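Phosphatidylinositol-specific phospholipase C1 (Streptomyces antibioticus, PDB 3H4X) is a bacterial phospholipase C of the calcium-dependent phosphoinositide family, built as a closed beta/alpha barrel of the TIM type. Local coordinates at residues T30-G35 against A315-A320; L125-M130 against E192-T197; T169-V174 against R279-I284; T230-V235 against W255-D260. One frame throughout, in Å; residues are numbered along the deposited sequence.

Contact 1: residues T30-G35 against A315-A320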
loop_
_atom_site.group_PDB
_atom_site.type_symbol
_atom_site.label_atom_id
_atom_site.label_comp_id
_atom_site.label_asym_id
_atom_site.label_seq_id
_atom_site.Cartn_x
_atom_site.Cartn_y
_atom_site.Cartn_z
ATOM N N THR A 30 -14.343 -5.916 3.580
ATOM C CA THR A 30 -15.530 -5.423 4.289
ATOM C C THR A 30 -15.198 -4.702 5.594
ATOM O O THR A 30 -16.072 -4.476 6.434
ATOM C CB THR A 30 -16.565 -6.541 4.544
ATOM O OG1 THR A 30 -16.004 -7.537 5.407
ATOM C CG2 THR A 30 -16.980 -7.178 3.230
ATOM N N SER A 31 -13.936 -4.310 5.734
ATOM C CA SER A 31 -13.481 -3.580 6.908
ATOM C C SER A 31 -12.910 -2.221 6.517
ATOM O O SER A 31 -12.532 -1.995 5.365
ATOM C CB SER A 31 -12.408 -4.381 7.640
ATOM O OG SER A 31 -11.261 -4.543 6.822
ATOM N N THR A 32 -12.859 -1.319 7.489
ATOM C CA THR A 32 -12.170 -0.051 7.347
ATOM C C THR A 32 -11.120 0.027 8.438
ATOM O O THR A 32 -11.408 -0.227 9.614
ATOM C CB THR A 32 -13.131 1.135 7.490
ATOM O OG1 THR A 32 -14.200 0.998 6.550
ATOM C CG2 THR A 32 -12.404 2.445 7.247
ATOM N N SER A 33 -9.897 0.364 8.048
ATOM C CA SER A 33 -8.789 0.425 8.980
ATOM C C SER A 33 -7.941 1.663 8.693
ATOM O O SER A 33 -8.286 2.469 7.823
ATOM C CB SER A 33 -7.977 -0.875 8.939
ATOM O OG SER A 33 -7.531 -1.179 7.630
ATOM N N VAL A 34 -6.843 1.818 9.423
ATOM C CA VAL A 34 -6.150 3.099 9.468
ATOM C C VAL A 34 -4.682 2.979 9.066
ATOM O O VAL A 34 -4.001 2.019 9.431
ATOM C CB VAL A 34 -6.274 3.729 10.877
ATOM C CG1 VAL A 34 -5.701 5.138 10.892
ATOM C CG2 VAL A 34 -7.734 3.734 11.322
ATOM N N GLY A 35 -4.198 3.962 8.313
ATOM C CA GLY A 35 -2.820 3.946 7.852
ATOM C C GLY A 35 -2.037 5.176 8.252
ATOM O O GLY A 35 -2.610 6.212 8.608
ATOM N N ALA A 315 -18.554 5.936 4.350
ATOM C CA ALA A 315 -18.380 6.317 2.950
ATOM C C ALA A 315 -17.585 5.276 2.151
ATOM O O ALA A 315 -17.110 5.560 1.053
ATOM C CB ALA A 315 -17.720 7.683 2.855
ATOM N N HIS A 316 -17.445 4.077 2.712
ATOM C CA HIS A 316 -16.922 2.912 1.989
ATOM C C HIS A 316 -15.410 2.851 1.803
ATOM O O HIS A 316 -14.918 2.087 0.979
ATOM C CB HIS A 316 -17.633 2.748 0.645
ATOM C CG HIS A 316 -19.124 2.728 0.761
ATOM N ND1 HIS A 316 -19.826 1.623 1.197
ATOM C CD2 HIS A 316 -20.048 3.686 0.512
ATOM C CE1 HIS A 316 -21.118 1.902 1.207
ATOM N NE2 HIS A 316 -21.279 3.148 0.797
ATOM N N ALA A 317 -14.666 3.626 2.579
ATOM C CA ALA A 317 -13.216 3.486 2.572
ATOM C C ALA A 317 -12.816 2.107 3.089
ATOM O O ALA A 317 -13.470 1.555 3.980
ATOM C CB ALA A 317 -12.575 4.563 3.429
ATOM N N SER A 318 -11.745 1.551 2.530
ATOM C CA SER A 318 -11.072 0.405 3.140
ATOM C C SER A 318 -10.013 0.884 4.123
ATOM O O SER A 318 -9.787 0.255 5.159
ATOM C CB SER A 318 -10.389 -0.458 2.084
ATOM O OG SER A 318 -11.325 -1.000 1.180
ATOM N N PHE A 319 -9.349 1.987 3.788
ATOM C CA PHE A 319 -8.316 2.558 4.642
ATOM C C PHE A 319 -8.482 4.065 4.696
ATOM O O PHE A 319 -8.813 4.691 3.691
ATOM C CB PHE A 319 -6.913 2.261 4.101
ATOM C CG PHE A 319 -6.589 0.802 3.988
ATOM C CD1 PHE A 319 -5.945 0.137 5.019
ATOM C CD2 PHE A 319 -6.905 0.096 2.836
ATOM C CE1 PHE A 319 -5.632 -1.204 4.902
ATOM C CE2 PHE A 319 -6.592 -1.247 2.718
ATOM C CZ PHE A 319 -5.959 -1.896 3.752
ATOM N N ALA A 320 -8.251 4.635 5.875
ATOM C CA ALA A 320 -8.143 6.075 6.045
ATOM C C ALA A 320 -6.709 6.354 6.483
ATOM O O ALA A 320 -6.246 5.780 7.470
ATOM C CB ALA A 320 -9.118 6.554 7.105
HETATM O O HOH W 1 -12.053 -3.070 2.830
HETATM O O HOH W 2 -9.523 -2.324 6.169
#
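The Phe-319 ring is approached obliquely by the hydroxyl of Ser-33, whose OG lies 3.3 Å from both CD1 and CE1, while water 2 stands 4.2 Å above one ring face, offset toward the rim. Ser-33 places OG between its backbone N and carbonyl carbon (chi1 55°), which lets it bond this water. Water 2 also bonds Ser-31 OG and donates to Ser-318 O at 2.8 Å, an oxygen that accepts Ser-33 N as well. A second water joins Ser-31 O to Ser-318 OG, whose stronger partner is Leu-283 N. Thr-32 adds a direct side-chain link, OG1 donating to Ala-317 O at 2.7 Å, with a C=O...donor angle of 156°. Backbone bonds then carry the parallel pairing: Ala-320 N to Ser-33 O at 2.9 Å and Gly-35 N to Ala-320 O, also at 2.9 Å. Val-34 and Ala-320 share the sheet face covered by helix 302-314, which ends in a Schellman motif at His-316 just before strand 319-322. Pairing strand 31-36 with strand 319-322 joins the first and last strands of the parallel circuit, the closure that defines a TIM barrel.

Contact 2: residues L125-M130 against E192-T197. With EOH (ethanol), chain T.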
loop_
_atom_site.group_PDB
_atom_site.type_symbol
_atom_site.label_atom_id
_atom_site.label_comp_id
_atom_site.label_asym_id
_atom_site.label_seq_id
_atom_site.Cartn_x
_atom_site.Cartn_y
_atom_site.Cartn_z
ATOM N N LEU A 125 -0.707 -3.768 5.126
ATOM C CA LEU A 125 -0.534 -3.317 3.756
ATOM C C LEU A 125 0.610 -2.321 3.706
ATOM O O LEU A 125 0.585 -1.298 4.401
ATOM C CB LEU A 125 -1.820 -2.663 3.246
ATOM C CG LEU A 125 -1.774 -2.073 1.832
ATOM C CD1 LEU A 125 -1.412 -3.131 0.795
ATOM C CD2 LEU A 125 -3.094 -1.398 1.473
ATOM N N LEU A 126 1.623 -2.640 2.907
ATOM C CA LEU A 126 2.698 -1.702 2.620
ATOM C C LEU A 126 2.341 -0.967 1.349
ATOM O O LEU A 126 2.314 -1.558 0.261
ATOM C CB LEU A 126 4.023 -2.425 2.407
ATOM C CG LEU A 126 4.649 -3.080 3.629
ATOM C CD1 LEU A 126 4.569 -2.157 4.831
ATOM C CD2 LEU A 126 3.942 -4.390 3.909
ATOM N N LYS A 127 2.045 0.316 1.487
ATOM C CA LYS A 127 1.750 1.136 0.339
ATOM C C LYS A 127 3.048 1.738 -0.146
ATOM O O LYS A 127 3.734 2.440 0.597
ATOM C CB LYS A 127 0.767 2.236 0.709
ATOM C CG LYS A 127 0.569 3.261 -0.385
ATOM C CD LYS A 127 -0.456 4.291 0.016
ATOM C CE LYS A 127 -0.413 5.486 -0.910
ATOM N NZ LYS A 127 -1.507 6.448 -0.610
ATOM N N ILE A 128 3.383 1.450 -1.394
ATOM C CA ILE A 128 4.629 1.904 -1.966
ATOM C C ILE A 128 4.343 2.951 -3.025
ATOM O O ILE A 128 3.680 2.665 -4.029
ATOM C CB ILE A 128 5.363 0.741 -2.642
ATOM C CG1 ILE A 128 5.477 -0.458 -1.692
ATOM C CG2 ILE A 128 6.694 1.212 -3.220
ATOM C CD1 ILE A 128 6.261 -0.193 -0.451
ATOM N N GLU A 129 4.829 4.167 -2.802
ATOM C CA GLU A 129 4.840 5.156 -3.864
ATOM C C GLU A 129 6.183 5.072 -4.565
ATOM O O GLU A 129 7.233 5.295 -3.951
ATOM C CB GLU A 129 4.609 6.572 -3.329
ATOM C CG GLU A 129 4.677 7.622 -4.441
ATOM C CD GLU A 129 4.420 9.045 -3.972
ATOM O OE1 GLU A 129 3.630 9.244 -3.026
ATOM O OE2 GLU A 129 4.996 9.978 -4.574
ATOM N N MET A 130 6.152 4.733 -5.849
ATOM C CA MET A 130 7.360 4.693 -6.654
ATOM C C MET A 130 7.616 6.117 -7.128
ATOM O O MET A 130 7.119 6.535 -8.179
ATOM C CB MET A 130 7.179 3.747 -7.840
ATOM C CG MET A 130 6.873 2.308 -7.456
ATOM S SD MET A 130 8.157 1.546 -6.449
ATOM C CE MET A 130 9.606 2.216 -7.256
ATOM N N GLU A 192 0.758 -2.473 -2.065
ATOM C CA GLU A 192 0.050 -1.616 -3.013
ATOM C C GLU A 192 1.083 -0.724 -3.693
ATOM O O GLU A 192 1.983 -0.213 -3.030
ATOM C CB GLU A 192 -0.958 -0.729 -2.270
ATOM C CG GLU A 192 -1.589 0.361 -3.135
ATOM C CD GLU A 192 -2.211 1.504 -2.336
ATOM O OE1 GLU A 192 -2.184 1.485 -1.084
ATOM O OE2 GLU A 192 -2.727 2.442 -2.986
ATOM N N LEU A 193 0.969 -0.542 -5.004
ATOM C CA LEU A 193 1.845 0.374 -5.730
ATOM C C LEU A 193 1.059 1.554 -6.287
ATOM O O LEU A 193 0.008 1.360 -6.902
ATOM C CB LEU A 193 2.501 -0.350 -6.908
ATOM C CG LEU A 193 3.667 -1.280 -6.587
ATOM C CD1 LEU A 193 3.912 -2.269 -7.717
ATOM C CD2 LEU A 193 4.928 -0.470 -6.310
ATOM N N ILE A 194 1.564 2.770 -6.087
ATOM C CA ILE A 194 1.057 3.933 -6.817
ATOM C C ILE A 194 2.195 4.652 -7.524
ATOM O O ILE A 194 3.356 4.559 -7.109
ATOM C CB ILE A 194 0.298 4.950 -5.921
ATOM C CG1 ILE A 194 1.202 5.522 -4.824
ATOM C CG2 ILE A 194 -0.968 4.333 -5.349
ATOM C CD1 ILE A 194 0.677 6.823 -4.232
ATOM N N PRO A 195 1.867 5.370 -8.610
ATOM C CA PRO A 195 2.860 6.199 -9.276
ATOM C C PRO A 195 3.281 7.349 -8.371
ATOM O O PRO A 195 2.538 7.741 -7.463
ATOM C CB PRO A 195 2.116 6.738 -10.507
ATOM C CG PRO A 195 0.927 5.866 -10.674
ATOM C CD PRO A 195 0.560 5.429 -9.285
ATOM N N GLY A 196 4.460 7.898 -8.632
ATOM C CA GLY A 196 5.044 8.896 -7.749
ATOM C C GLY A 196 4.971 10.317 -8.266
ATOM O O GLY A 196 4.695 10.558 -9.444
ATOM N N THR A 197 5.237 11.263 -7.375
ATOM C CA THR A 197 5.164 12.677 -7.720
ATOM C C THR A 197 6.185 13.089 -8.778
ATOM O O THR A 197 5.929 13.992 -9.574
ATOM C CB THR A 197 5.337 13.568 -6.477
ATOM O OG1 THR A 197 6.576 13.254 -5.831
ATOM C CG2 THR A 197 4.193 13.342 -5.504
HETATM C C1 EOH T . -1.083 9.146 -2.247
HETATM C C2 EOH T . -0.820 10.505 -2.891
HETATM O O EOH T . -0.481 9.013 -0.975
#
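Lys-127 and Glu-192 run alongside each other in the same direction, OE1 of Glu-192 sitting 3.3 Å from CG of Lys-127. The contact is made along the aliphatic chain, since NZ of Lys-127 and OE2 of Glu-192 remain 4.8 Å apart. OE1 is buried here without a polar partner in the model. Fully extended, the lysine carries NZ to the oxygen of an ethanol, probably from the crystallisation liquor, to which it donates at 2.8 Å. Ile-194 flanks both: chi1 of 61° tucks CG1 over its own backbone, flanked by N and C, and its CD1 comes 3.7 Å from CE of Lys-127 and also touches the ethanol. Farther along, Glu-129 accepts Thr-197 N through OE2 at 3.1 Å, on the anti side and 33° out of the carboxylate plane; a salt bridge to Lys-131 holds the same oxygen. On the other sheet face, CG of Met-130 packs 3.6 Å from CD2 of Leu-193.

Beneath these side chains, four backbone bonds fix the parallel register, among them Ile-128 N to Glu-192 O at 2.7 Å and Ile-194 N to Ile-128 O at 3.0 Å. The two strands are turned by only 22°. Asp-260, from strand 258-262, forms a salt bridge with Lys-127 NZ across the barrel interior, while its OD2 also lies close to Glu-192 OE2, a like-charge approach. Strand 58-64 borders strand 124-130, strand 232-236 borders strand 189-195, and helix 209-222 packs on Met-130, Leu-193 and Pro-195.

Contact 3: residues T169-V174 against R279-I284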
loop_
_atom_site.group_PDB
_atom_site.type_symbol
_atom_site.label_atom_id
_atom_site.label_comp_id
_atom_site.label_asym_id
_atom_site.label_seq_id
_atom_site.Cartn_x
_atom_site.Cartn_y
_atom_site.Cartn_z
ATOM N N THR A 169 -8.702 -13.099 -14.237
ATOM C CA THR A 169 -8.117 -11.831 -13.806
ATOM C C THR A 169 -8.428 -11.559 -12.340
ATOM O O THR A 169 -9.342 -12.153 -11.766
ATOM C CB THR A 169 -8.672 -10.639 -14.602
ATOM O OG1 THR A 169 -10.047 -10.440 -14.252
ATOM C CG2 THR A 169 -8.537 -10.861 -16.106
ATOM N N ALA A 170 -7.677 -10.639 -11.747
ATOM C CA ALA A 170 -7.906 -10.242 -10.367
ATOM C C ALA A 170 -9.296 -9.638 -10.200
ATOM O O ALA A 170 -9.975 -9.886 -9.206
ATOM C CB ALA A 170 -6.838 -9.258 -9.917
ATOM N N ASP A 171 -9.724 -8.843 -11.176
ATOM C CA ASP A 171 -11.041 -8.227 -11.106
ATOM C C ASP A 171 -12.143 -9.280 -11.065
ATOM O O ASP A 171 -13.084 -9.182 -10.277
ATOM C CB ASP A 171 -11.277 -7.305 -12.295
ATOM C CG ASP A 171 -12.588 -6.565 -12.189
ATOM O OD1 ASP A 171 -12.718 -5.732 -11.271
ATOM O OD2 ASP A 171 -13.498 -6.833 -13.006
ATOM N N GLU A 172 -12.036 -10.277 -11.936
ATOM C CA GLU A 172 -13.025 -11.342 -11.977
ATOM C C GLU A 172 -13.081 -12.038 -10.622
ATOM O O GLU A 172 -14.158 -12.281 -10.077
ATOM C CB GLU A 172 -12.681 -12.347 -13.076
ATOM C CG GLU A 172 -13.612 -13.549 -13.149
ATOM C CD GLU A 172 -13.120 -14.601 -14.128
ATOM O OE1 GLU A 172 -13.136 -14.332 -15.348
ATOM O OE2 GLU A 172 -12.727 -15.699 -13.676
ATOM N N ALA A 173 -11.911 -12.358 -10.078
ATOM C CA ALA A 173 -11.831 -13.051 -8.805
ATOM C C ALA A 173 -12.446 -12.237 -7.672
ATOM O O ALA A 173 -13.228 -12.754 -6.872
ATOM C CB ALA A 173 -10.388 -13.391 -8.486
ATOM N N VAL A 174 -12.089 -10.962 -7.592
ATOM C CA VAL A 174 -12.496 -10.166 -6.446
ATOM C C VAL A 174 -14.001 -9.874 -6.463
ATOM O O VAL A 174 -14.665 -9.918 -5.427
ATOM C CB VAL A 174 -11.642 -8.879 -6.322
ATOM C CG1 VAL A 174 -12.180 -7.767 -7.211
ATOM C CG2 VAL A 174 -11.543 -8.440 -4.862
ATOM N N ARG A 279 -18.216 -4.054 -5.232
ATOM C CA ARG A 279 -17.336 -4.892 -6.041
ATOM C C ARG A 279 -16.163 -5.482 -5.260
ATOM O O ARG A 279 -15.354 -6.228 -5.818
ATOM C CB ARG A 279 -16.841 -4.101 -7.252
ATOM C CG ARG A 279 -17.922 -3.892 -8.307
ATOM C CD ARG A 279 -17.615 -2.739 -9.247
ATOM N NE ARG A 279 -18.567 -2.691 -10.356
ATOM C CZ ARG A 279 -18.274 -3.019 -11.611
ATOM N NH1 ARG A 279 -17.047 -3.407 -11.934
ATOM N NH2 ARG A 279 -19.208 -2.948 -12.553
ATOM N N HIS A 280 -16.086 -5.150 -3.974
ATOM C CA HIS A 280 -15.035 -5.648 -3.082
ATOM C C HIS A 280 -13.646 -5.104 -3.413
ATOM O O HIS A 280 -12.630 -5.714 -3.071
ATOM C CB HIS A 280 -15.023 -7.179 -3.043
ATOM C CG HIS A 280 -16.379 -7.780 -2.849
ATOM N ND1 HIS A 280 -17.216 -7.408 -1.818
ATOM C CD2 HIS A 280 -17.052 -8.711 -3.564
ATOM C CE1 HIS A 280 -18.343 -8.093 -1.903
ATOM N NE2 HIS A 280 -18.270 -8.889 -2.955
ATOM N N TYR A 281 -13.599 -3.951 -4.072
ATOM C CA TYR A 281 -12.326 -3.295 -4.343
ATOM C C TYR A 281 -11.820 -2.613 -3.083
ATOM O O TYR A 281 -12.607 -2.151 -2.258
ATOM C CB TYR A 281 -12.476 -2.243 -5.439
ATOM C CG TYR A 281 -12.995 -2.751 -6.765
ATOM C CD1 TYR A 281 -12.725 -4.042 -7.203
ATOM C CD2 TYR A 281 -13.724 -1.916 -7.598
ATOM C CE1 TYR A 281 -13.193 -4.494 -8.432
ATOM C CE2 TYR A 281 -14.192 -2.350 -8.820
ATOM C CZ TYR A 281 -13.925 -3.633 -9.234
ATOM O OH TYR A 281 -14.417 -4.034 -10.456
ATOM N N LEU A 282 -10.502 -2.527 -2.941
ATOM C CA LEU A 282 -9.924 -1.789 -1.826
ATOM C C LEU A 282 -9.865 -0.311 -2.165
ATOM O O LEU A 282 -9.414 0.065 -3.245
ATOM C CB LEU A 282 -8.533 -2.309 -1.475
ATOM C CG LEU A 282 -8.465 -3.792 -1.106
ATOM C CD1 LEU A 282 -7.051 -4.172 -0.698
ATOM C CD2 LEU A 282 -9.456 -4.146 -0.003
ATOM N N LEU A 283 -10.327 0.520 -1.238
ATOM C CA LEU A 283 -10.381 1.961 -1.441
ATOM C C LEU A 283 -9.566 2.658 -0.356
ATOM O O LEU A 283 -9.952 2.678 0.813
ATOM C CB LEU A 283 -11.835 2.441 -1.415
ATOM C CG LEU A 283 -12.096 3.920 -1.709
ATOM C CD1 LEU A 283 -11.504 4.332 -3.046
ATOM C CD2 LEU A 283 -13.582 4.220 -1.668
ATOM N N ILE A 284 -8.418 3.206 -0.739
ATOM C CA ILE A 284 -7.560 3.937 0.190
ATOM C C ILE A 284 -7.875 5.422 0.084
ATOM O O ILE A 284 -7.772 6.004 -1.001
ATOM C CB ILE A 284 -6.051 3.727 -0.113
ATOM C CG1 ILE A 284 -5.600 2.292 0.175
ATOM C CG2 ILE A 284 -5.204 4.676 0.724
ATOM C CD1 ILE A 284 -6.174 1.249 -0.740
HETATM O O HOH W 3 -15.269 -4.945 -13.560
#
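Tyr-281 OH is gripped by several groups: it donates to Asp-171 OD1 over a short 2.5 Å and accepts from Arg-279 NH1 at 3.1 Å, with Arg-244 NH2 as a further partner. The carboxylate, swung out to the phenol and away from its own N (chi1 -175°), uses the syn lone pair of OD1, its plane 39° from that of the ring, and the arginine meets the phenol oxygen only 4° out of its guanidinium plane. Two cationic groups close to this pair would be expected to stabilise the carboxylate, since Arg-244 also forms a salt bridge with Asp-171 OD1. The other oxygen, OD2, accepts from water 3 at 2.6 Å.

The phenol is steadied from two further directions. CB of Arg-279 sits 3.5 Å above the ring, over its centre, and CG1 of Val-174 reaches the edge, 3.6 Å from CE1. The backbone of the helix touches the turn too, Val-174 O lying 3.3 Å from His-280 CD2, at the edge of the imidazole.

Helix 170-177, N-capped by Thr-169, is thereby packed on the turn where helix 274-278 ends in a Schellman motif at His-280 and leads into strand 282-286, itself set between strands 258-262 and 319-322.

Contact 4: residues T230-V235 against W255-D260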
loop_
_atom_site.group_PDB
_atom_site.type_symbol
_atom_site.label_atom_id
_atom_site.label_comp_id
_atom_site.label_asym_id
_atom_site.label_seq_id
_atom_site.Cartn_x
_atom_site.Cartn_y
_atom_site.Cartn_z
ATOM N N THR A 230 3.877 -9.959 -6.582
ATOM C CA THR A 230 3.897 -9.643 -5.156
ATOM C C THR A 230 3.058 -8.442 -4.735
ATOM O O THR A 230 2.879 -8.227 -3.540
ATOM C CB THR A 230 5.336 -9.400 -4.637
ATOM O OG1 THR A 230 5.873 -8.215 -5.242
ATOM C CG2 THR A 230 6.237 -10.597 -4.922
ATOM N N ALA A 231 2.560 -7.660 -5.690
ATOM C CA ALA A 231 1.925 -6.386 -5.358
ATOM C C ALA A 231 0.686 -6.104 -6.192
ATOM O O ALA A 231 0.550 -6.592 -7.316
ATOM C CB ALA A 231 2.925 -5.250 -5.515
ATOM N N PHE A 232 -0.204 -5.292 -5.631
ATOM C CA PHE A 232 -1.400 -4.839 -6.318
ATOM C C PHE A 232 -1.215 -3.400 -6.786
ATOM O O PHE A 232 -1.044 -2.498 -5.969
ATOM C CB PHE A 232 -2.587 -4.903 -5.364
ATOM C CG PHE A 232 -2.966 -6.296 -4.970
ATOM C CD1 PHE A 232 -3.913 -6.995 -5.699
ATOM C CD2 PHE A 232 -2.382 -6.914 -3.874
ATOM C CE1 PHE A 232 -4.272 -8.278 -5.351
ATOM C CE2 PHE A 232 -2.736 -8.204 -3.520
ATOM C CZ PHE A 232 -3.684 -8.884 -4.258
ATOM N N PRO A 233 -1.243 -3.174 -8.104
ATOM C CA PRO A 233 -1.171 -1.798 -8.577
ATOM C C PRO A 233 -2.505 -1.111 -8.311
ATOM O O PRO A 233 -3.568 -1.721 -8.475
ATOM C CB PRO A 233 -0.943 -1.960 -10.080
ATOM C CG PRO A 233 -1.585 -3.255 -10.409
ATOM C CD PRO A 233 -1.360 -4.139 -9.211
ATOM N N ALA A 234 -2.447 0.145 -7.886
ATOM C CA ALA A 234 -3.644 0.908 -7.593
ATOM C C ALA A 234 -3.859 2.006 -8.625
ATOM O O ALA A 234 -2.907 2.508 -9.229
ATOM C CB ALA A 234 -3.544 1.519 -6.205
ATOM N N VAL A 235 -5.121 2.377 -8.822
ATOM C CA VAL A 235 -5.461 3.543 -9.629
ATOM C C VAL A 235 -5.460 4.754 -8.703
ATOM O O VAL A 235 -6.294 4.874 -7.805
ATOM C CB VAL A 235 -6.823 3.395 -10.316
ATOM C CG1 VAL A 235 -7.027 4.531 -11.311
ATOM C CG2 VAL A 235 -6.916 2.042 -11.007
ATOM N N TRP A 255 -6.663 -5.749 -13.936
ATOM C CA TRP A 255 -5.557 -6.009 -13.020
ATOM C C TRP A 255 -5.481 -4.968 -11.910
ATOM O O TRP A 255 -4.628 -5.063 -11.031
ATOM C CB TRP A 255 -4.242 -6.178 -13.798
ATOM C CG TRP A 255 -4.328 -7.419 -14.613
ATOM C CD1 TRP A 255 -4.497 -7.512 -15.961
ATOM C CD2 TRP A 255 -4.359 -8.756 -14.110
ATOM N NE1 TRP A 255 -4.599 -8.832 -16.334
ATOM C CE2 TRP A 255 -4.516 -9.615 -15.212
ATOM C CE3 TRP A 255 -4.247 -9.309 -12.831
ATOM C CZ2 TRP A 255 -4.566 -11.004 -15.075
ATOM C CZ3 TRP A 255 -4.303 -10.686 -12.695
ATOM C CH2 TRP A 255 -4.460 -11.517 -13.814
ATOM N N PHE A 256 -6.410 -4.011 -11.942
ATOM C CA PHE A 256 -6.548 -2.994 -10.900
ATOM C C PHE A 256 -7.763 -3.294 -10.023
ATOM O O PHE A 256 -8.906 -3.198 -10.481
ATOM C CB PHE A 256 -6.742 -1.616 -11.526
ATOM C CG PHE A 256 -5.537 -1.086 -12.248
ATOM C CD1 PHE A 256 -4.500 -0.485 -11.550
ATOM C CD2 PHE A 256 -5.456 -1.156 -13.629
ATOM C CE1 PHE A 256 -3.400 0.024 -12.215
ATOM C CE2 PHE A 256 -4.357 -0.647 -14.297
ATOM C CZ PHE A 256 -3.327 -0.056 -13.588
ATOM N N VAL A 257 -7.518 -3.639 -8.764
ATOM C CA VAL A 257 -8.608 -3.866 -7.817
ATOM C C VAL A 257 -8.419 -3.029 -6.553
ATOM O O VAL A 257 -9.090 -3.243 -5.538
ATOM C CB VAL A 257 -8.772 -5.359 -7.465
ATOM C CG1 VAL A 257 -9.138 -6.155 -8.712
ATOM C CG2 VAL A 257 -7.501 -5.916 -6.827
ATOM N N VAL A 258 -7.494 -2.073 -6.639
ATOM C CA VAL A 258 -7.171 -1.157 -5.554
ATOM C C VAL A 258 -7.193 0.259 -6.116
ATOM O O VAL A 258 -6.733 0.498 -7.234
ATOM C CB VAL A 258 -5.785 -1.473 -4.946
ATOM C CG1 VAL A 258 -5.483 -0.549 -3.765
ATOM C CG2 VAL A 258 -5.717 -2.936 -4.530
ATOM N N PHE A 259 -7.744 1.181 -5.335
ATOM C CA PHE A 259 -7.937 2.565 -5.745
ATOM C C PHE A 259 -7.496 3.438 -4.589
ATOM O O PHE A 259 -7.707 3.090 -3.430
ATOM C CB PHE A 259 -9.403 2.800 -6.091
ATOM C CG PHE A 259 -9.885 1.930 -7.205
ATOM C CD1 PHE A 259 -9.909 2.403 -8.507
ATOM C CD2 PHE A 259 -10.266 0.621 -6.965
ATOM C CE1 PHE A 259 -10.324 1.587 -9.541
ATOM C CE2 PHE A 259 -10.688 -0.198 -7.994
ATOM C CZ PHE A 259 -10.722 0.289 -9.284
ATOM N N ASP A 260 -6.862 4.558 -4.905
ATOM C CA ASP A 260 -6.189 5.362 -3.899
ATOM C C ASP A 260 -6.394 6.824 -4.261
ATOM O O ASP A 260 -6.015 7.256 -5.354
ATOM C CB ASP A 260 -4.704 4.989 -3.911
ATOM C CG ASP A 260 -3.928 5.590 -2.769
ATOM O OD1 ASP A 260 -3.927 6.827 -2.639
ATOM O OD2 ASP A 260 -3.305 4.818 -2.007
HETATM O O HOH W 4 -4.729 -4.226 -8.284
#
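Two first torsions bring Val-235 and Phe-256 together: chi1 of -171° sets CG2 of the valine beside its own backbone N, and chi1 of -68° likewise carries the phenylalanine ring beside its N. CG2 of Val-235 then lies 3.5 Å from CD1 of Phe-256, the two side chains crossing at about a right angle. The same ring atom comes 3.4 Å from Pro-233 O, and CE1 rests near the proline CB. CB of Val-235 meets Phe-259 obliquely, 3.7 Å from CD1. On the opposite sheet face Ala-234 CB packs 3.7 Å from Val-258 CG1.

Pairing is brief. Val-235 N donates to Val-258 O at 2.9 Å and Asp-260 N to Val-235 O at 3.0 Å, while the short strands are splayed by 46°. Where the backbones part, water 4 bridges them in place of direct bonds: it donates to Pro-233 O, at 2.8 Å, and to Trp-255 O, accepts from Val-257 N, and lies in plane at the edge of the Phe-232 ring.

Asp-260 turns its carboxylate to the barrel interior, where Lys-127 is its partner, whereas Phe-259 packs outside, against the rings of Tyr-276 and Tyr-281. Adjacent parallel strands 232-236 and 258-262 are TIM-barrel staves, here joined by a connection without helix between the two segments.

Overall arrangement
All four contacts reach one closed sheet, whose parallel circuit runs 31-36, 58-64, 124-130, 189-195, 232-236, 258-262, 282-286, 319-322 and back. Contact 1 closes the loop within which the other three are nested; contact 2 precedes contact 4, which is nested inside contact 3, while contacts 2 and 3 interleave. Centres of contacts 2 and 4, and of 3 and 4, are about 9 Å apart, against about 17 Å for contacts 1 and 2. Yet Phe-319 reaches Leu-125 through the interior, and Ile-284 of contact 3 touches Glu-192 of contact 2. Contacts 1, 2 and 4 thus pair barrel strands, and contact 3 packs an outer helix on the turn that leads into strand 282-286.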